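Local coordinates for photosystem II extrinsic protein V (Arthrospira maxima, PDB 1F1C) that serves as an extrinsic lumenal subunit of photosystem II, a heme c cytochrome that probably stabilises the oxygen-evolving complex, at residues A[71-75]-A[76-80]; A[26-29]-A[30-34]. All coordinates share one frame; numbering follows the deposited sequence.

Both contacts are local, each a continuous run of chain, and both touch the same covalently bound heme c. Contact 2 (26-34) is the last part of helix 21-34, which leads straight into Cys-35, Cys-38 and the axial ligand His-39. Contact 1 (71-80) is the end of helix 67-75 and the loop beyond it, which lies beside the second axial ligand, His-90, and the propionates. Their centres stand about 17 Å apart, and their nearest atoms about 7 Å, so the two do not touch. Helix 107-124 touches both: Leu-110 packs on Ile-74 and Lys-75, while Val-113 meets Val-30 and Tyr-116 meets Phe-31.

Contact 1: residues A[71-75]-A[76-80]; sequences VDYIK and NPTTY. With HEC (heme c), chain C.
The Tyr-73 ring lies between Pro-77 and the heme. On one face Pro-77 CA makes a CH-pi contact, 4.1 Å from the ring centroid and 9° off its normal; on the opposite face the heme is close, its C2A 3.4 Å from Tyr-73 CE2. A flat aromatic suits this narrow slot, and CG anti to the backbone N (chi1 -171°) sends the ring into it. On this tight heme side one water receives the Tyr-73 hydroxyl proton and donates to Thr-78 O and to heme O1D, its oxygen 2.5 Å from heme O1D. In this cytochrome c the helix end and its loop form one wall of the heme pocket: the Tyr-73 ring also meets axial His-90 edge-to-face, and Tyr-80 N lies 2.9 Å from propionate O1D. Asn-76, where the chain leaves the helix, still gives its N-H to Asp-72 O at 2.6 Å, bent to 140°. Pro-77 has no N-H to offer Tyr-73 O, which suits a position where helix 67-75 stops. The looser side holds the partly exposed Asp-72, Lys-75 and Asn-76. There another water joins Asp-72 OD1 to Asn-76 O, while Arg-64 forms a salt bridge with the same carboxylate oxygen. Lys-75, bent at chi3 and chi4, turns its amine from the loop to Glu-107.

Contact 2: residues A[26-29]-A[30-34]; sequences KGQQ and VFNAA. With HEC (heme c), chain C.
Lys-26 O accepts the N-H of Val-30 at 3.1 Å, and more i to i+4 bonds follow in the alpha-helix 21-34, the helix that precedes the heme-attachment cysteines of this cytochrome c. The first bond is almost straight at the hydrogen (176°). Next along, Phe-31 N reaches Gly-27 O, and Asn-32 N makes a short bond of 2.6 Å to Gln-28 O. The last bond between 26-29 and 30-34, Ala-33 N to Gln-29 O, is markedly bent, and Ala-33 N is also weakly bonded to Val-30 O; Ala-34 N continues the pattern to Val-30 O.

Van der Waals contacts come next. Val-30 rests its CG2 methyl on the backbone carbonyl of Lys-26, 3.5 Å from Lys-26 O, and its compact branches make apolar contact with Val-113 of helix 107-124. With chi1 near 180° the ring of Phe-31 swings away from residues 26-29 to Tyr-116, Leu-52 and the neighbourhood of Cys-35 and His-39; a large flat side chain suits this interior. Ala-34 CB lies 4.0 Å from heme CBB, and a side chain of one methyl is consistent with the close backbone approach, Ala-34 O to heme CAB at 3.3 Å.

Among the polar side chains, Lys-26, Gln-29 and Asn-32 are exposed, which suits their hydrophilic ends, although Lys-22 brings a like charge close to the Lys-26 amine. Gln-28 touches Tyr-116. Gln-28 and Asn-32, one turn apart, cross at a slant with their amide planes 28° apart; the approach is carbon to nitrogen, Gln-28 CG lying 3.4 Å from Asn-32 ND2.

Contact 1: residues A[71-75]-A[76-80]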
loop_
_atom_site.group_PDB
_atom_site.type_symbol
_atom_site.label_atom_id
_atom_site.label_comp_id
_atom_site.label_asym_id
_atom_site.label_seq_id
_atom_site.Cartn_x
_atom_site.Cartn_y
_atom_site.Cartn_z
ATOM N N VAL A 71 10.072 3.311 -15.365
ATOM C CA VAL A 71 10.005 4.690 -14.910
ATOM C C VAL A 71 8.547 5.106 -14.721
ATOM O O VAL A 71 8.206 5.740 -13.718
ATOM C CB VAL A 71 10.698 5.630 -15.907
ATOM C CG1 VAL A 71 10.472 7.084 -15.501
ATOM C CG2 VAL A 71 12.181 5.321 -15.943
ATOM N N ASP A 72 7.692 4.726 -15.672
ATOM C CA ASP A 72 6.263 5.041 -15.615
ATOM C C ASP A 72 5.658 4.443 -14.365
ATOM O O ASP A 72 4.869 5.085 -13.659
ATOM C CB ASP A 72 5.532 4.459 -16.829
ATOM C CG ASP A 72 4.018 4.655 -16.759
ATOM O OD1 ASP A 72 3.278 3.670 -16.972
ATOM O OD2 ASP A 72 3.560 5.792 -16.502
ATOM N N TYR A 73 6.024 3.193 -14.106
ATOM C CA TYR A 73 5.517 2.475 -12.953
ATOM C C TYR A 73 5.737 3.227 -11.646
ATOM O O TYR A 73 4.822 3.331 -10.828
ATOM C CB TYR A 73 6.166 1.093 -12.844
ATOM C CG TYR A 73 5.493 0.262 -11.790
ATOM C CD1 TYR A 73 4.354 -0.495 -12.091
ATOM C CD2 TYR A 73 5.921 0.318 -10.466
ATOM C CE1 TYR A 73 3.659 -1.175 -11.088
ATOM C CE2 TYR A 73 5.229 -0.345 -9.460
ATOM C CZ TYR A 73 4.102 -1.091 -9.775
ATOM O OH TYR A 73 3.431 -1.759 -8.777
ATOM N N ILE A 74 6.948 3.739 -11.439
ATOM C CA ILE A 74 7.248 4.464 -10.211
ATOM C C ILE A 74 6.489 5.777 -10.168
ATOM O O ILE A 74 6.051 6.214 -9.104
ATOM C CB ILE A 74 8.746 4.742 -10.071
ATOM C CG1 ILE A 74 9.503 3.416 -10.089
ATOM C CG2 ILE A 74 9.012 5.501 -8.774
ATOM C CD1 ILE A 74 11.006 3.558 -10.302
ATOM N N LYS A 75 6.333 6.402 -11.326
ATOM C CA LYS A 75 5.594 7.654 -11.405
ATOM C C LYS A 75 4.094 7.390 -11.223
ATOM O O LYS A 75 3.372 8.211 -10.651
ATOM C CB LYS A 75 5.824 8.318 -12.765
ATOM C CG LYS A 75 7.239 8.835 -12.975
ATOM C CD LYS A 75 7.525 9.151 -14.437
ATOM C CE LYS A 75 6.613 10.227 -14.992
ATOM N NZ LYS A 75 6.806 11.527 -14.296
ATOM N N ASN A 76 3.636 6.233 -11.693
ATOM C CA ASN A 76 2.220 5.908 -11.616
ATOM C C ASN A 76 1.974 4.417 -11.396
ATOM O O ASN A 76 1.543 3.703 -12.304
ATOM C CB ASN A 76 1.541 6.352 -12.910
ATOM C CG ASN A 76 0.037 6.367 -12.801
ATOM O OD1 ASN A 76 -0.661 6.349 -13.812
ATOM N ND2 ASN A 76 -0.475 6.415 -11.575
ATOM N N PRO A 77 2.237 3.929 -10.179
ATOM C CA PRO A 77 2.050 2.517 -9.822
ATOM C C PRO A 77 0.639 1.958 -10.065
ATOM O O PRO A 77 -0.362 2.600 -9.742
ATOM C CB PRO A 77 2.428 2.487 -8.344
ATOM C CG PRO A 77 3.451 3.566 -8.234
ATOM C CD PRO A 77 2.848 4.676 -9.064
ATOM N N THR A 78 0.572 0.758 -10.638
ATOM C CA THR A 78 -0.708 0.098 -10.897
ATOM C C THR A 78 -0.596 -1.396 -10.562
ATOM O O THR A 78 0.503 -1.957 -10.574
ATOM C CB THR A 78 -1.123 0.203 -12.371
ATOM O OG1 THR A 78 -0.302 -0.679 -13.144
ATOM C CG2 THR A 78 -0.973 1.626 -12.879
ATOM N N THR A 79 -1.728 -2.038 -10.273
ATOM C CA THR A 79 -1.722 -3.462 -9.953
ATOM C C THR A 79 -1.061 -4.230 -11.079
ATOM O O THR A 79 -0.824 -3.690 -12.150
ATOM C CB THR A 79 -3.151 -4.014 -9.755
ATOM O OG1 THR A 79 -4.008 -3.501 -10.783
ATOM C CG2 THR A 79 -3.687 -3.624 -8.383
ATOM N N TYR A 80 -0.768 -5.498 -10.844
ATOM C CA TYR A 80 -0.121 -6.301 -11.868
ATOM C C TYR A 80 -0.915 -6.295 -13.173
ATOM O O TYR A 80 -0.348 -6.171 -14.253
ATOM C CB TYR A 80 0.058 -7.730 -11.375
ATOM C CG TYR A 80 1.012 -8.539 -12.217
ATOM C CD1 TYR A 80 2.328 -8.113 -12.417
ATOM C CD2 TYR A 80 0.610 -9.743 -12.791
ATOM C CE1 TYR A 80 3.222 -8.871 -13.169
ATOM C CE2 TYR A 80 1.500 -10.508 -13.542
ATOM C CZ TYR A 80 2.801 -10.068 -13.726
ATOM O OH TYR A 80 3.668 -10.841 -14.459
HETATM FE FE HEC C . 7.093 -2.097 -5.388
HETATM C CHA HEC C . 5.159 -4.043 -7.391
HETATM C CHB HEC C . 9.111 -1.329 -8.146
HETATM C CHC HEC C . 8.977 0.052 -3.535
HETATM C CHD HEC C . 5.460 -3.206 -2.643
HETATM N NA HEC C . 7.082 -2.523 -7.334
HETATM C C1A HEC C . 6.199 -3.333 -7.994
HETATM C C2A HEC C . 6.589 -3.453 -9.373
HETATM C C3A HEC C . 7.674 -2.707 -9.583
HETATM C C4A HEC C . 8.009 -2.166 -8.314
HETATM C CMA HEC C . 8.312 -2.311 -10.905
HETATM C CAA HEC C . 5.887 -4.241 -10.427
HETATM C CBA HEC C . 6.424 -5.646 -10.338
HETATM C CGA HEC C . 5.949 -6.495 -11.482
HETATM O O1A HEC C . 5.146 -5.995 -12.292
HETATM O O2A HEC C . 6.376 -7.659 -11.571
HETATM N NB HEC C . 8.656 -0.894 -5.753
HETATM C C1B HEC C . 9.393 -0.720 -6.948
HETATM C C2B HEC C . 10.391 0.288 -6.814
HETATM C C3B HEC C . 10.266 0.774 -5.562
HETATM C C4B HEC C . 9.247 0.001 -4.888
HETATM C CMB HEC C . 11.416 0.732 -7.845
HETATM C CAB HEC C . 10.977 1.856 -5.045
HETATM C CBB HEC C . 10.847 3.152 -5.580
HETATM N NC HEC C . 7.214 -1.703 -3.506
HETATM C C1C HEC C . 8.064 -0.798 -2.891
HETATM C C2C HEC C . 7.875 -0.786 -1.480
HETATM C C3C HEC C . 6.850 -1.645 -1.206
HETATM C C4C HEC C . 6.475 -2.253 -2.486
HETATM C CMC HEC C . 8.709 -0.019 -0.457
HETATM C CAC HEC C . 6.386 -1.972 0.095
HETATM C CBC HEC C . 5.854 -0.979 0.972
HETATM N ND HEC C . 5.582 -3.309 -5.085
HETATM C C1D HEC C . 4.990 -3.629 -3.884
HETATM C C2D HEC C . 3.898 -4.524 -4.064
HETATM C C3D HEC C . 3.816 -4.754 -5.389
HETATM C C4D HEC C . 4.880 -4.025 -6.026
HETATM C CMD HEC C . 3.123 -5.262 -2.948
HETATM C CAD HEC C . 2.738 -5.566 -6.115
HETATM C CBD HEC C . 1.516 -4.721 -6.473
HETATM C CGD HEC C . 0.469 -5.497 -7.266
HETATM O O1D HEC C . 0.731 -5.870 -8.424
HETATM O O2D HEC C . -0.627 -5.744 -6.725
HETATM O O HOH W 1 1.631 3.063 -15.011
HETATM O O HOH W 2 2.187 -4.321 -9.824
#

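Contact 2: residues A[26-29]-A[30-34]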
loop_
_atom_site.group_PDB
_atom_site.type_symbol
_atom_site.label_atom_id
_atom_site.label_comp_id
_atom_site.label_asym_id
_atom_site.label_seq_id
_atom_site.Cartn_x
_atom_site.Cartn_y
_atom_site.Cartn_z
ATOM N N LYS A 26 24.036 4.576 -8.840
ATOM C CA LYS A 26 23.062 5.492 -8.254
ATOM C C LYS A 26 21.677 4.864 -8.196
ATOM O O LYS A 26 20.917 5.115 -7.263
ATOM C CB LYS A 26 22.989 6.789 -9.057
ATOM C CG LYS A 26 24.217 7.677 -8.933
ATOM C CD LYS A 26 24.019 8.969 -9.714
ATOM C CE LYS A 26 25.220 9.883 -9.586
ATOM N NZ LYS A 26 25.048 11.160 -10.342
ATOM N N GLY A 27 21.348 4.051 -9.195
ATOM C CA GLY A 27 20.050 3.401 -9.204
ATOM C C GLY A 27 19.952 2.466 -8.010
ATOM O O GLY A 27 18.922 2.393 -7.338
ATOM N N GLN A 28 21.039 1.749 -7.749
ATOM C CA GLN A 28 21.102 0.819 -6.631
ATOM C C GLN A 28 20.795 1.556 -5.334
ATOM O O GLN A 28 19.971 1.111 -4.539
ATOM C CB GLN A 28 22.495 0.184 -6.553
ATOM C CG GLN A 28 22.622 -0.900 -5.490
ATOM C CD GLN A 28 24.012 -1.504 -5.432
ATOM O OE1 GLN A 28 25.003 -0.784 -5.344
ATOM N NE2 GLN A 28 24.090 -2.828 -5.478
ATOM N N GLN A 29 21.466 2.685 -5.128
ATOM C CA GLN A 29 21.263 3.493 -3.933
ATOM C C GLN A 29 19.802 3.834 -3.761
ATOM O O GLN A 29 19.212 3.553 -2.719
ATOM C CB GLN A 29 22.061 4.793 -4.017
ATOM C CG GLN A 29 23.540 4.629 -3.765
ATOM C CD GLN A 29 24.335 5.812 -4.267
ATOM O OE1 GLN A 29 23.973 6.971 -4.025
ATOM N NE2 GLN A 29 25.432 5.531 -4.973
ATOM N N VAL A 30 19.214 4.454 -4.779
ATOM C CA VAL A 30 17.812 4.821 -4.677
ATOM C C VAL A 30 17.014 3.569 -4.367
ATOM O O VAL A 30 16.130 3.573 -3.502
ATOM C CB VAL A 30 17.283 5.459 -5.986
ATOM C CG1 VAL A 30 15.795 5.728 -5.869
ATOM C CG2 VAL A 30 18.008 6.766 -6.251
ATOM N N PHE A 31 17.345 2.483 -5.053
ATOM C CA PHE A 31 16.626 1.245 -4.832
ATOM C C PHE A 31 16.764 0.767 -3.393
ATOM O O PHE A 31 15.766 0.510 -2.723
ATOM C CB PHE A 31 17.113 0.164 -5.798
ATOM C CG PHE A 31 16.321 -1.116 -5.722
ATOM C CD1 PHE A 31 16.629 -2.085 -4.769
ATOM C CD2 PHE A 31 15.247 -1.336 -6.586
ATOM C CE1 PHE A 31 15.874 -3.263 -4.671
ATOM C CE2 PHE A 31 14.490 -2.504 -6.499
ATOM C CZ PHE A 31 14.802 -3.469 -5.540
ATOM N N ASN A 32 17.999 0.658 -2.911
ATOM C CA ASN A 32 18.225 0.191 -1.550
ATOM C C ASN A 32 17.585 1.089 -0.511
ATOM O O ASN A 32 17.301 0.654 0.605
ATOM C CB ASN A 32 19.721 0.064 -1.257
ATOM C CG ASN A 32 20.349 -1.108 -1.977
ATOM O OD1 ASN A 32 19.668 -2.078 -2.324
ATOM N ND2 ASN A 32 21.654 -1.041 -2.191
ATOM N N ALA A 33 17.349 2.339 -0.881
ATOM C CA ALA A 33 16.751 3.279 0.049
ATOM C C ALA A 33 15.229 3.285 0.001
ATOM O O ALA A 33 14.572 3.349 1.044
ATOM C CB ALA A 33 17.278 4.671 -0.225
ATOM N N ALA A 34 14.662 3.188 -1.199
ATOM C CA ALA A 34 13.202 3.250 -1.346
ATOM C C ALA A 34 12.478 1.985 -1.769
ATOM O O ALA A 34 11.246 1.958 -1.789
ATOM C CB ALA A 34 12.836 4.373 -2.319
HETATM FE FE HEC C . 7.093 -2.097 -5.388
HETATM C CHA HEC C . 5.159 -4.043 -7.391
HETATM C CHB HEC C . 9.111 -1.329 -8.146
HETATM C CHC HEC C . 8.977 0.052 -3.535
HETATM C CHD HEC C . 5.460 -3.206 -2.643
HETATM N NA HEC C . 7.082 -2.523 -7.334
HETATM C C1A HEC C . 6.199 -3.333 -7.994
HETATM C C2A HEC C . 6.589 -3.453 -9.373
HETATM C C3A HEC C . 7.674 -2.707 -9.583
HETATM C C4A HEC C . 8.009 -2.166 -8.314
HETATM C CMA HEC C . 8.312 -2.311 -10.905
HETATM C CAA HEC C . 5.887 -4.241 -10.427
HETATM C CBA HEC C . 6.424 -5.646 -10.338
HETATM C CGA HEC C . 5.949 -6.495 -11.482
HETATM O O1A HEC C . 5.146 -5.995 -12.292
HETATM O O2A HEC C . 6.376 -7.659 -11.571
HETATM N NB HEC C . 8.656 -0.894 -5.753
HETATM C C1B HEC C . 9.393 -0.720 -6.948
HETATM C C2B HEC C . 10.391 0.288 -6.814
HETATM C C3B HEC C . 10.266 0.774 -5.562
HETATM C C4B HEC C . 9.247 0.001 -4.888
HETATM C CMB HEC C . 11.416 0.732 -7.845
HETATM C CAB HEC C . 10.977 1.856 -5.045
HETATM C CBB HEC C . 10.847 3.152 -5.580
HETATM N NC HEC C . 7.214 -1.703 -3.506
HETATM C C1C HEC C . 8.064 -0.798 -2.891
HETATM C C2C HEC C . 7.875 -0.786 -1.480
HETATM C C3C HEC C . 6.850 -1.645 -1.206
HETATM C C4C HEC C . 6.475 -2.253 -2.486
HETATM C CMC HEC C . 8.709 -0.019 -0.457
HETATM C CAC HEC C . 6.386 -1.972 0.095
HETATM C CBC HEC C . 5.854 -0.979 0.972
HETATM N ND HEC C . 5.582 -3.309 -5.085
HETATM C C1D HEC C . 4.990 -3.629 -3.884
HETATM C C2D HEC C . 3.898 -4.524 -4.064
HETATM C C3D HEC C . 3.816 -4.754 -5.389
HETATM C C4D HEC C . 4.880 -4.025 -6.026
HETATM C CMD HEC C . 3.123 -5.262 -2.948
HETATM C CAD HEC C . 2.738 -5.566 -6.115
HETATM C CBD HEC C . 1.516 -4.721 -6.473
HETATM C CGD HEC C . 0.469 -5.497 -7.266
HETATM O O1D HEC C . 0.731 -5.870 -8.424
HETATM O O2D HEC C . -0.627 -5.744 -6.725
#